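Local coordinates for multifunctional non-homologous end joining DNA repair protein LigD (PDB 2IRX) that probably polymerises nucleotides, through its polymerase domain, as part of a multifunctional enzyme that works with Ku to repair DNA double-strand breaks by non-homologous end joining, at residues A[115-120]-A[136-141]; A[181-186]-A[238-243]; A[198-203]-A[229-234]. All blocks are in the same frame, centred on the assembly; numbering follows the deposited sequence.

Contact 1: residues A[115-120]-A[136-141]; sequences VPQWRF and RLVFDL. With MN (manganese (II) ion), chain B; GTP (guanosine-5'-triphosphate), chain C.
Two buried polar side chains, Q117 and R136, cross almost at right angles, and the amide end of Q117 lies at the edge of the R136 guanidinium, near its plane. As modelled, Q117 NE2 is 2.7 Å from R136 NE; with the amide turned over, which is likely, its oxygen would face this N-H. Q117 CG lies beside the backbone N (chi1 -53°) and the chain bends once, at chi2 (-45°). The same bend lays its aliphatic part on V138, where Q117 CG meets V138 CG1 at 3.6 Å. V115 CG2 packs 3.6 Å from R136 NH2 at the guanidinium edge, while R136 NH1 forms a salt bridge with D291 and a hydrogen bond to the H46 carbonyl. Farther along 136-141, the strand delivers D140, whose OD1 binds manganese at 2.2 Å. The metal is also held by D142, by GTP O2G and O1B, and by two waters. One water donates to D140 OD2 at 2.7 Å; the other bridges L141 O and GTP O1G. Q233 NE2 also donates to D140 OD2, probably helping to fix the carboxylate. The contact thus joins the residues leading into the first strand of the 118-122/129-143 beta hairpin to its second strand, which carries a DxD pair, D140 and D142, as in the metal site of archaeo-eukaryotic primase-polymerases.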
loop_
_atom_site.group_PDB
_atom_site.type_symbol
_atom_site.label_atom_id
_atom_site.label_comp_id
_atom_site.label_asym_id
_atom_site.label_seq_id
_atom_site.Cartn_x
_atom_site.Cartn_y
_atom_site.Cartn_z
ATOM N N VAL A 115 3.662 -0.968 -4.070
ATOM C CA VAL A 115 4.215 0.099 -4.943
ATOM C C VAL A 115 5.068 1.099 -4.141
ATOM O O VAL A 115 4.857 1.263 -2.900
ATOM C CB VAL A 115 3.089 0.880 -5.725
ATOM C CG1 VAL A 115 2.332 -0.037 -6.713
ATOM C CG2 VAL A 115 2.093 1.551 -4.744
ATOM N N PRO A 116 6.000 1.786 -4.836
ATOM C CA PRO A 116 6.749 2.863 -4.181
ATOM C C PRO A 116 5.934 4.157 -4.184
ATOM O O PRO A 116 4.839 4.215 -4.803
ATOM C CB PRO A 116 8.014 2.998 -5.055
ATOM C CG PRO A 116 7.547 2.691 -6.430
ATOM C CD PRO A 116 6.430 1.604 -6.246
ATOM N N GLN A 117 6.464 5.198 -3.549
ATOM C CA GLN A 117 5.730 6.443 -3.437
ATOM C C GLN A 117 6.046 7.449 -4.559
ATOM O O GLN A 117 5.514 8.570 -4.551
ATOM C CB GLN A 117 5.967 7.071 -2.058
ATOM C CG GLN A 117 5.671 6.080 -0.881
ATOM C CD GLN A 117 4.388 5.326 -1.085
ATOM O OE1 GLN A 117 4.384 4.084 -1.142
ATOM N NE2 GLN A 117 3.280 6.062 -1.195
ATOM N N TRP A 118 6.894 7.031 -5.502
ATOM C CA TRP A 118 7.193 7.817 -6.707
ATOM C C TRP A 118 6.528 7.196 -7.926
ATOM O O TRP A 118 6.229 5.993 -7.927
ATOM C CB TRP A 118 8.703 7.894 -6.967
ATOM C CG TRP A 118 9.453 6.554 -6.996
ATOM C CD1 TRP A 118 10.136 5.982 -5.955
ATOM C CD2 TRP A 118 9.611 5.650 -8.118
ATOM N NE1 TRP A 118 10.675 4.773 -6.337
ATOM C CE2 TRP A 118 10.397 4.558 -7.666
ATOM C CE3 TRP A 118 9.162 5.655 -9.456
ATOM C CZ2 TRP A 118 10.740 3.469 -8.505
ATOM C CZ3 TRP A 118 9.513 4.580 -10.292
ATOM C CH2 TRP A 118 10.294 3.513 -9.813
ATOM N N ARG A 119 6.322 8.021 -8.954
ATOM C CA ARG A 119 5.863 7.557 -10.267
ATOM C C ARG A 119 6.965 7.675 -11.329
ATOM O O ARG A 119 7.821 8.562 -11.254
ATOM C CB ARG A 119 4.626 8.338 -10.724
ATOM C CG ARG A 119 3.421 8.213 -9.794
ATOM C CD ARG A 119 2.318 9.204 -10.195
ATOM N NE ARG A 119 1.820 8.871 -11.521
ATOM C CZ ARG A 119 0.540 8.895 -11.885
ATOM N NH1 ARG A 119 -0.399 9.266 -11.015
ATOM N NH2 ARG A 119 0.211 8.535 -13.129
ATOM N N PHE A 120 6.932 6.774 -12.315
ATOM C CA PHE A 120 7.711 6.966 -13.554
ATOM C C PHE A 120 7.364 8.280 -14.258
ATOM O O PHE A 120 6.198 8.691 -14.296
ATOM C CB PHE A 120 7.516 5.795 -14.538
ATOM C CG PHE A 120 8.147 4.502 -14.091
ATOM C CD1 PHE A 120 9.544 4.346 -14.107
ATOM C CD2 PHE A 120 7.345 3.437 -13.656
ATOM C CE1 PHE A 120 10.155 3.148 -13.690
ATOM C CE2 PHE A 120 7.944 2.213 -13.234
ATOM C CZ PHE A 120 9.349 2.077 -13.244
ATOM N N ARG A 136 3.832 11.364 -2.905
ATOM C CA ARG A 136 3.205 11.339 -1.593
ATOM C C ARG A 136 4.226 10.854 -0.577
ATOM O O ARG A 136 5.197 10.187 -0.952
ATOM C CB ARG A 136 1.952 10.447 -1.603
ATOM C CG ARG A 136 2.205 8.988 -1.966
ATOM C CD ARG A 136 0.956 8.320 -2.523
ATOM N NE ARG A 136 1.202 6.896 -2.684
ATOM C CZ ARG A 136 0.579 6.099 -3.546
ATOM N NH1 ARG A 136 -0.373 6.568 -4.354
ATOM N NH2 ARG A 136 0.919 4.810 -3.599
ATOM N N LEU A 137 4.002 11.195 0.693
ATOM C CA LEU A 137 4.716 10.555 1.808
ATOM C C LEU A 137 3.876 9.382 2.325
ATOM O O LEU A 137 2.631 9.418 2.288
ATOM C CB LEU A 137 4.932 11.511 2.994
ATOM C CG LEU A 137 5.561 12.882 2.802
ATOM C CD1 LEU A 137 5.342 13.728 4.056
ATOM C CD2 LEU A 137 7.030 12.723 2.479
ATOM N N VAL A 138 4.549 8.354 2.806
ATOM C CA VAL A 138 3.881 7.281 3.542
ATOM C C VAL A 138 4.542 7.039 4.913
ATOM O O VAL A 138 5.769 7.098 5.050
ATOM C CB VAL A 138 3.820 5.931 2.718
ATOM C CG1 VAL A 138 5.206 5.280 2.550
ATOM C CG2 VAL A 138 2.824 4.904 3.373
ATOM N N PHE A 139 3.698 6.725 5.892
ATOM C CA PHE A 139 4.136 6.299 7.217
ATOM C C PHE A 139 3.481 4.960 7.499
ATOM O O PHE A 139 2.271 4.780 7.315
ATOM C CB PHE A 139 3.738 7.322 8.284
ATOM C CG PHE A 139 4.402 8.664 8.120
ATOM C CD1 PHE A 139 5.591 8.959 8.806
ATOM C CD2 PHE A 139 3.832 9.628 7.302
ATOM C CE1 PHE A 139 6.234 10.221 8.642
ATOM C CE2 PHE A 139 4.438 10.901 7.143
ATOM C CZ PHE A 139 5.644 11.186 7.816
ATOM N N ASP A 140 4.304 4.024 7.936
ATOM C CA ASP A 140 3.892 2.677 8.246
ATOM C C ASP A 140 3.930 2.558 9.780
ATOM O O ASP A 140 4.998 2.550 10.398
ATOM C CB ASP A 140 4.837 1.697 7.519
ATOM C CG ASP A 140 4.527 0.227 7.810
ATOM O OD1 ASP A 140 3.490 -0.077 8.428
ATOM O OD2 ASP A 140 5.328 -0.654 7.392
ATOM N N LEU A 141 2.756 2.490 10.396
ATOM C CA LEU A 141 2.678 2.439 11.867
ATOM C C LEU A 141 2.439 0.998 12.324
ATOM O O LEU A 141 1.371 0.423 12.039
ATOM C CB LEU A 141 1.535 3.329 12.395
ATOM C CG LEU A 141 1.772 4.843 12.577
ATOM C CD1 LEU A 141 2.271 5.530 11.308
ATOM C CD2 LEU A 141 0.519 5.544 13.110
HETATM MN MN MN B . 3.242 -2.175 9.050
HETATM P PG GTP C . 1.212 -4.728 9.180
HETATM O O1G GTP C . 0.057 -3.855 9.492
HETATM O O2G GTP C . 2.508 -4.141 9.700
HETATM O O3G GTP C . 0.996 -6.144 9.639
HETATM O O3B GTP C . 1.215 -4.812 7.556
HETATM P PB GTP C . 2.158 -4.054 6.504
HETATM O O1B GTP C . 2.539 -2.683 6.961
HETATM O O2B GTP C . 1.467 -3.976 5.198
HETATM O O3A GTP C . 3.480 -4.943 6.561
HETATM P PA GTP C . 4.142 -5.990 5.532
HETATM O O1A GTP C . 3.111 -6.603 4.620
HETATM O O2A GTP C . 4.861 -6.979 6.420
HETATM O "O5'" GTP C . 5.177 -5.106 4.708
HETATM C "C5'" GTP C . 6.212 -4.334 5.329
HETATM C "C4'" GTP C . 7.233 -3.904 4.267
HETATM O "O4'" GTP C . 7.813 -5.002 3.564
HETATM C "C3'" GTP C . 6.609 -3.027 3.197
HETATM O "O3'" GTP C . 7.645 -2.175 2.788
HETATM C "C2'" GTP C . 6.276 -4.008 2.063
HETATM O "O2'" GTP C . 6.170 -3.499 0.740
HETATM C "C1'" GTP C . 7.412 -5.011 2.182
HETATM N N9 GTP C . 7.101 -6.438 1.985
HETATM C C8 GTP C . 5.965 -7.138 2.307
HETATM N N7 GTP C . 6.198 -8.437 2.015
HETATM C C5 GTP C . 7.472 -8.565 1.557
HETATM C C6 GTP C . 8.229 -9.668 1.142
HETATM O O6 GTP C . 7.739 -10.801 1.133
HETATM N N1 GTP C . 9.548 -9.469 0.742
HETATM C C2 GTP C . 10.117 -8.206 0.747
HETATM N N2 GTP C . 11.382 -8.041 0.336
HETATM N N3 GTP C . 9.355 -7.110 1.156
HETATM C C4 GTP C . 8.052 -7.306 1.554
HETATM O O HOH W 1 5.240 -2.968 8.793
HETATM O O HOH W 2 1.015 -1.172 9.606
#

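Contact 2: residues A[181-186]-A[238-243]; sequences HLYTPL and KTTIAP. With GTP (guanosine-5'-triphosphate), chain C.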
loop_
_atom_site.group_PDB
_atom_site.type_symbol
_atom_site.label_atom_id
_atom_site.label_comp_id
_atom_site.label_asym_id
_atom_site.label_seq_id
_atom_site.Cartn_x
_atom_site.Cartn_y
_atom_site.Cartn_z
ATOM N N HIS A 181 -1.608 2.722 7.927
ATOM C CA HIS A 181 -0.740 3.436 7.002
ATOM C C HIS A 181 -1.310 4.848 6.843
ATOM O O HIS A 181 -2.539 5.034 6.845
ATOM C CB HIS A 181 -0.680 2.722 5.641
ATOM C CG HIS A 181 -0.046 1.360 5.690
ATOM N ND1 HIS A 181 -0.140 0.462 4.649
ATOM C CD2 HIS A 181 0.692 0.747 6.647
ATOM C CE1 HIS A 181 0.528 -0.638 4.953
ATOM N NE2 HIS A 181 1.025 -0.501 6.171
ATOM N N LEU A 182 -0.425 5.822 6.711
ATOM C CA LEU A 182 -0.821 7.200 6.495
ATOM C C LEU A 182 -0.205 7.745 5.223
ATOM O O LEU A 182 0.993 7.544 4.967
ATOM C CB LEU A 182 -0.408 8.084 7.696
ATOM C CG LEU A 182 -0.728 7.554 9.096
ATOM C CD1 LEU A 182 -0.027 8.449 10.161
ATOM C CD2 LEU A 182 -2.232 7.409 9.316
ATOM N N TYR A 183 -1.016 8.461 4.436
ATOM C CA TYR A 183 -0.552 9.033 3.176
ATOM C C TYR A 183 -0.760 10.531 3.150
ATOM O O TYR A 183 -1.825 11.006 3.560
ATOM C CB TYR A 183 -1.304 8.417 1.993
ATOM C CG TYR A 183 -0.924 6.967 1.706
ATOM C CD1 TYR A 183 0.180 6.659 0.883
ATOM C CD2 TYR A 183 -1.661 5.904 2.269
ATOM C CE1 TYR A 183 0.534 5.321 0.610
ATOM C CE2 TYR A 183 -1.337 4.566 2.006
ATOM C CZ TYR A 183 -0.249 4.279 1.178
ATOM O OH TYR A 183 0.094 2.982 0.947
ATOM N N THR A 184 0.241 11.271 2.676
ATOM C CA THR A 184 0.065 12.710 2.502
ATOM C C THR A 184 0.555 13.104 1.110
ATOM O O THR A 184 1.707 12.827 0.770
ATOM C CB THR A 184 0.636 13.585 3.698
ATOM O OG1 THR A 184 1.491 14.650 3.243
ATOM C CG2 THR A 184 1.251 12.770 4.789
ATOM N N PRO A 185 -0.346 13.684 0.288
ATOM C CA PRO A 185 0.009 14.117 -1.067
ATOM C C PRO A 185 0.981 15.290 -1.015
ATOM O O PRO A 185 0.834 16.169 -0.166
ATOM C CB PRO A 185 -1.336 14.547 -1.679
ATOM C CG PRO A 185 -2.217 14.877 -0.516
ATOM C CD PRO A 185 -1.761 13.980 0.612
ATOM N N LEU A 186 1.981 15.261 -1.894
ATOM C CA LEU A 186 2.950 16.338 -2.012
ATOM C C LEU A 186 2.577 17.174 -3.233
ATOM O O LEU A 186 2.540 16.671 -4.365
ATOM C CB LEU A 186 4.380 15.793 -2.141
ATOM C CG LEU A 186 4.919 14.995 -0.953
ATOM C CD1 LEU A 186 6.179 14.231 -1.340
ATOM C CD2 LEU A 186 5.164 15.901 0.252
ATOM N N LYS A 238 12.184 1.243 -1.666
ATOM C CA LYS A 238 11.172 0.522 -0.885
ATOM C C LYS A 238 9.742 0.639 -1.451
ATOM O O LYS A 238 9.447 1.493 -2.304
ATOM C CB LYS A 238 11.217 0.904 0.596
ATOM C CG LYS A 238 12.556 0.536 1.326
ATOM C CD LYS A 238 12.381 0.548 2.867
ATOM C CE LYS A 238 13.638 0.079 3.601
ATOM N NZ LYS A 238 13.406 0.084 5.085
ATOM N N THR A 239 8.869 -0.227 -0.959
ATOM C CA THR A 239 7.460 -0.250 -1.386
ATOM C C THR A 239 6.556 -0.215 -0.147
ATOM O O THR A 239 7.036 -0.350 0.966
ATOM C CB THR A 239 7.127 -1.542 -2.226
ATOM O OG1 THR A 239 7.467 -2.717 -1.472
ATOM C CG2 THR A 239 7.863 -1.544 -3.595
ATOM N N THR A 240 5.266 0.009 -0.365
ATOM C CA THR A 240 4.227 -0.139 0.647
ATOM C C THR A 240 3.033 -0.701 -0.105
ATOM O O THR A 240 2.785 -0.326 -1.266
ATOM C CB THR A 240 3.864 1.221 1.329
ATOM O OG1 THR A 240 5.068 1.791 1.914
ATOM C CG2 THR A 240 2.807 1.004 2.436
ATOM N N ILE A 241 2.286 -1.583 0.549
ATOM C CA ILE A 241 1.087 -2.153 -0.069
ATOM C C ILE A 241 0.171 -1.028 -0.603
ATOM O O ILE A 241 -0.018 0.020 0.066
ATOM C CB ILE A 241 0.327 -3.099 0.885
ATOM C CG1 ILE A 241 -0.624 -4.008 0.076
ATOM C CG2 ILE A 241 -0.423 -2.298 2.028
ATOM C CD1 ILE A 241 -1.152 -5.169 0.894
ATOM N N ALA A 242 -0.378 -1.236 -1.802
ATOM C CA ALA A 242 -1.313 -0.265 -2.417
ATOM C C ALA A 242 -2.636 -0.156 -1.637
ATOM O O ALA A 242 -3.195 -1.173 -1.232
ATOM C CB ALA A 242 -1.597 -0.638 -3.893
ATOM N N PRO A 243 -3.152 1.081 -1.464
ATOM C CA PRO A 243 -4.537 1.241 -1.001
ATOM C C PRO A 243 -5.490 0.350 -1.820
ATOM O O PRO A 243 -5.317 0.214 -3.042
ATOM C CB PRO A 243 -4.818 2.737 -1.254
ATOM C CG PRO A 243 -3.434 3.364 -1.010
ATOM C CD PRO A 243 -2.484 2.380 -1.675
HETATM P PG GTP C . 1.212 -4.728 9.180
HETATM O O1G GTP C . 0.057 -3.855 9.492
HETATM O O2G GTP C . 2.508 -4.141 9.700
HETATM O O3G GTP C . 0.996 -6.144 9.639
HETATM O O3B GTP C . 1.215 -4.812 7.556
HETATM P PB GTP C . 2.158 -4.054 6.504
HETATM O O1B GTP C . 2.539 -2.683 6.961
HETATM O O2B GTP C . 1.467 -3.976 5.198
HETATM O O3A GTP C . 3.480 -4.943 6.561
HETATM P PA GTP C . 4.142 -5.990 5.532
HETATM O O1A GTP C . 3.111 -6.603 4.620
HETATM O O2A GTP C . 4.861 -6.979 6.420
HETATM O "O5'" GTP C . 5.177 -5.106 4.708
HETATM C "C5'" GTP C . 6.212 -4.334 5.329
HETATM C "C4'" GTP C . 7.233 -3.904 4.267
HETATM O "O4'" GTP C . 7.813 -5.002 3.564
HETATM C "C3'" GTP C . 6.609 -3.027 3.197
HETATM O "O3'" GTP C . 7.645 -2.175 2.788
HETATM C "C2'" GTP C . 6.276 -4.008 2.063
HETATM O "O2'" GTP C . 6.170 -3.499 0.740
HETATM C "C1'" GTP C . 7.412 -5.011 2.182
HETATM N N9 GTP C . 7.101 -6.438 1.985
HETATM C C8 GTP C . 5.965 -7.138 2.307
HETATM N N7 GTP C . 6.198 -8.437 2.015
HETATM C C5 GTP C . 7.472 -8.565 1.557
HETATM C C6 GTP C . 8.229 -9.668 1.142
HETATM O O6 GTP C . 7.739 -10.801 1.133
HETATM N N1 GTP C . 9.548 -9.469 0.742
HETATM C C2 GTP C . 10.117 -8.206 0.747
HETATM N N2 GTP C . 11.382 -8.041 0.336
HETATM N N3 GTP C . 9.355 -7.110 1.156
HETATM C C4 GTP C . 8.052 -7.306 1.554
HETATM O O HOH W 3 -1.324 1.221 2.214
HETATM O O HOH W 4 1.683 2.501 -1.386
#
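H181 stands between the triphosphate and the 240-241 strand. T240 CG2 sits over one face of its ring in a CH-pi contact, 4.0 Å from the centroid, and I241 CG2 meets the ring edge 3.5 Å from H181 CE1. A chi1 of -65° sets CG beside the backbone N and aims the ring past T240 at the triphosphate, where NE2 donates to the beta-phosphate oxygen GTP O1B at 2.8 Å, with an N-H...O angle of 159°. From the other segment, T239 holds the ribose: GTP O3' donates to T239 O at 2.6 Å, and T239 OG1 pairs with GTP O2' at 2.7 Å. The next shell is built on water. One molecule joins H181 ND1 to Y183 OH and donates to I241 O, lying in the planes of both the imidazole and the phenol. A second bonds to Y183 OH at 2.9 Å and donates to T240 O. P243 flanks the phenol, its CG 3.9 Å from Y183 CE2. Farther out, T240 OG1 has a bond to Q233 OE1 that probably helps keep the methyl turned toward the histidine, and D140 packs on H181 from strand 129-143. One nucleotide is therefore gripped at the beta-phosphate and at both ribose hydroxyls; recognition of O2' is consistent with the preference of bacterial end-joining polymerases for ribonucleotides.

Contact 3: residues A[198-203]-A[229-234]; sequences LAKRVA and VDWSQN. With GTP (guanosine-5'-triphosphate), chain C.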
loop_
_atom_site.group_PDB
_atom_site.type_symbol
_atom_site.label_atom_id
_atom_site.label_comp_id
_atom_site.label_asym_id
_atom_site.label_seq_id
_atom_site.Cartn_x
_atom_site.Cartn_y
_atom_site.Cartn_z
ATOM N N LEU A 198 12.274 14.149 5.460
ATOM C CA LEU A 198 11.127 14.814 6.088
ATOM C C LEU A 198 10.363 13.851 6.995
ATOM O O LEU A 198 10.064 14.176 8.163
ATOM C CB LEU A 198 10.228 15.441 5.015
ATOM C CG LEU A 198 8.866 16.058 5.373
ATOM C CD1 LEU A 198 8.994 17.194 6.425
ATOM C CD2 LEU A 198 8.196 16.550 4.114
ATOM N N ALA A 199 10.075 12.656 6.463
ATOM C CA ALA A 199 9.373 11.598 7.229
ATOM C C ALA A 199 10.146 11.176 8.492
ATOM O O ALA A 199 9.555 11.015 9.563
ATOM C CB ALA A 199 9.132 10.405 6.345
ATOM N N LYS A 200 11.460 11.011 8.358
ATOM C CA LYS A 200 12.326 10.660 9.495
ATOM C C LYS A 200 12.281 11.764 10.569
ATOM O O LYS A 200 12.158 11.474 11.771
ATOM C CB LYS A 200 13.760 10.361 9.029
ATOM C CG LYS A 200 14.737 9.951 10.155
ATOM C CD LYS A 200 16.121 9.624 9.598
ATOM C CE LYS A 200 17.050 9.051 10.673
ATOM N NZ LYS A 200 18.412 8.724 10.114
ATOM N N ARG A 201 12.354 13.022 10.142
ATOM C CA ARG A 201 12.267 14.125 11.092
ATOM C C ARG A 201 10.905 14.179 11.815
ATOM O O ARG A 201 10.865 14.428 13.023
ATOM C CB ARG A 201 12.667 15.476 10.465
ATOM C CG ARG A 201 14.149 15.539 10.038
ATOM C CD ARG A 201 14.521 16.838 9.278
ATOM N NE ARG A 201 15.939 16.902 8.894
ATOM C CZ ARG A 201 16.449 17.726 7.973
ATOM N NH1 ARG A 201 15.660 18.558 7.292
ATOM N NH2 ARG A 201 17.753 17.704 7.706
ATOM N N VAL A 202 9.812 13.919 11.092
ATOM C CA VAL A 202 8.502 13.764 11.730
ATOM C C VAL A 202 8.517 12.651 12.800
ATOM O O VAL A 202 8.111 12.889 13.940
ATOM C CB VAL A 202 7.352 13.583 10.690
ATOM C CG1 VAL A 202 6.035 13.195 11.366
ATOM C CG2 VAL A 202 7.181 14.854 9.875
ATOM N N ALA A 203 8.996 11.467 12.421
ATOM C CA ALA A 203 9.060 10.292 13.317
ATOM C C ALA A 203 9.876 10.620 14.575
ATOM O O ALA A 203 9.448 10.321 15.705
ATOM C CB ALA A 203 9.667 9.119 12.599
ATOM N N VAL A 229 6.921 4.088 14.180
ATOM C CA VAL A 229 6.498 4.922 13.065
ATOM C C VAL A 229 7.584 4.745 12.024
ATOM O O VAL A 229 8.629 5.388 12.078
ATOM C CB VAL A 229 6.345 6.424 13.478
ATOM C CG1 VAL A 229 6.086 7.323 12.241
ATOM C CG2 VAL A 229 5.264 6.601 14.530
ATOM N N ASP A 230 7.342 3.832 11.086
ATOM C CA ASP A 230 8.332 3.521 10.063
ATOM C C ASP A 230 8.243 4.552 8.939
ATOM O O ASP A 230 7.271 4.601 8.196
ATOM C CB ASP A 230 8.163 2.084 9.564
ATOM C CG ASP A 230 9.348 1.581 8.730
ATOM O OD1 ASP A 230 10.269 2.347 8.394
ATOM O OD2 ASP A 230 9.320 0.394 8.392
ATOM N N TRP A 231 9.289 5.366 8.860
ATOM C CA TRP A 231 9.431 6.453 7.880
ATOM C C TRP A 231 10.255 6.039 6.646
ATOM O O TRP A 231 10.389 6.809 5.681
ATOM C CB TRP A 231 10.152 7.628 8.578
ATOM C CG TRP A 231 11.363 7.146 9.356
ATOM C CD1 TRP A 231 11.404 6.797 10.696
ATOM C CD2 TRP A 231 12.690 6.922 8.846
ATOM N NE1 TRP A 231 12.675 6.368 11.034
ATOM C CE2 TRP A 231 13.479 6.434 9.922
ATOM C CE3 TRP A 231 13.283 7.058 7.578
ATOM C CZ2 TRP A 231 14.851 6.122 9.777
ATOM C CZ3 TRP A 231 14.649 6.720 7.428
ATOM C CH2 TRP A 231 15.407 6.263 8.522
ATOM N N SER A 232 10.828 4.842 6.689
ATOM C CA SER A 232 11.842 4.447 5.719
ATOM C C SER A 232 11.285 3.994 4.372
ATOM O O SER A 232 12.054 3.879 3.415
ATOM C CB SER A 232 12.785 3.376 6.295
ATOM O OG SER A 232 12.102 2.126 6.425
ATOM N N GLN A 233 9.969 3.752 4.284
ATOM C CA GLN A 233 9.375 3.274 3.033
ATOM C C GLN A 233 9.201 4.420 2.057
ATOM O O GLN A 233 8.763 4.226 0.931
ATOM C CB GLN A 233 8.072 2.507 3.275
ATOM C CG GLN A 233 8.295 1.126 3.853
ATOM C CD GLN A 233 7.097 0.587 4.620
ATOM O OE1 GLN A 233 5.971 0.624 4.127
ATOM N NE2 GLN A 233 7.341 0.039 5.817
ATOM N N ASN A 234 9.596 5.617 2.488
ATOM C CA ASN A 234 9.773 6.722 1.531
ATOM C C ASN A 234 11.029 6.620 0.684
ATOM O O ASN A 234 11.200 7.388 -0.272
ATOM C CB ASN A 234 9.739 8.061 2.252
ATOM C CG ASN A 234 8.408 8.300 2.893
ATOM O OD1 ASN A 234 7.403 8.601 2.210
ATOM N ND2 ASN A 234 8.368 8.116 4.201
HETATM P PG GTP C . 1.212 -4.728 9.180
HETATM O O1G GTP C . 0.057 -3.855 9.492
HETATM O O2G GTP C . 2.508 -4.141 9.700
HETATM O O3G GTP C . 0.996 -6.144 9.639
HETATM O O3B GTP C . 1.215 -4.812 7.556
HETATM P PB GTP C . 2.158 -4.054 6.504
HETATM O O1B GTP C . 2.539 -2.683 6.961
HETATM O O2B GTP C . 1.467 -3.976 5.198
HETATM O O3A GTP C . 3.480 -4.943 6.561
HETATM P PA GTP C . 4.142 -5.990 5.532
HETATM O O1A GTP C . 3.111 -6.603 4.620
HETATM O O2A GTP C . 4.861 -6.979 6.420
HETATM O "O5'" GTP C . 5.177 -5.106 4.708
HETATM C "C5'" GTP C . 6.212 -4.334 5.329
HETATM C "C4'" GTP C . 7.233 -3.904 4.267
HETATM O "O4'" GTP C . 7.813 -5.002 3.564
HETATM C "C3'" GTP C . 6.609 -3.027 3.197
HETATM O "O3'" GTP C . 7.645 -2.175 2.788
HETATM C "C2'" GTP C . 6.276 -4.008 2.063
HETATM O "O2'" GTP C . 6.170 -3.499 0.740
HETATM C "C1'" GTP C . 7.412 -5.011 2.182
HETATM N N9 GTP C . 7.101 -6.438 1.985
HETATM C C8 GTP C . 5.965 -7.138 2.307
HETATM N N7 GTP C . 6.198 -8.437 2.015
HETATM C C5 GTP C . 7.472 -8.565 1.557
HETATM C C6 GTP C . 8.229 -9.668 1.142
HETATM O O6 GTP C . 7.739 -10.801 1.133
HETATM N N1 GTP C . 9.548 -9.469 0.742
HETATM C C2 GTP C . 10.117 -8.206 0.747
HETATM N N2 GTP C . 11.382 -8.041 0.336
HETATM N N3 GTP C . 9.355 -7.110 1.156
HETATM C C4 GTP C . 8.052 -7.306 1.554
#
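K200 runs fully extended from the helix (chi1 -179°), and W231 turns its CG between its own backbone N and carbonyl carbon (chi1 47°); together these torsions lay lysine and indole side by side, pointing the same way. This is helix 192-209 packing on the end of strand 227-230, with an Asx turn at D230 opening the 3-10 turn 232-234. K200 CG stands over the centre of the six-membered ring of W231, 3.7 Å from its centroid and 11° off the normal, a CH-pi contact, while S232 CB covers the opposite face near the rim. The helix meets the strand end through two alanines: A203 CB touches W231 CD1 at 3.5 Å and also packs on V229 CG1, and A199 CB meets W231 CB. The backbone O of S216 accepts the indole N-H. In the turn, D230 OD1 receives S232 N at 3.1 Å and, on its syn lone pair, S232 OG at 2.7 Å, bonds that, with Q233 NE2 on OD2, probably help orient a carboxylate thought to bind a second manganese. N234 ND2, 3.2 Å from A199 CB, donates to W231 O at 2.8 Å from above the carbonyl plane.

Along the chain, contact 1 closes before the other two open, and contact 3 is nested inside the loop that contact 2 closes. Contacts 1 and 2 nearly coincide, their centres about 4 Å apart, whereas the centre of contact 3 is about 11 and 12 Å from theirs. All three reach one mixed sheet, in which strand 129-143 pairs antiparallel with both 180-186 and 227-230; D140 O takes the backbone N-H of D230 across one of these pairings. Strand 240-241 belongs to a separate antiparallel sheet, next to 112-115, through V115 and T240. The nucleotide lies between the two sheets and manganese sits on the mixed one, while helix 192-209 backs its opposite face through L137 and F139.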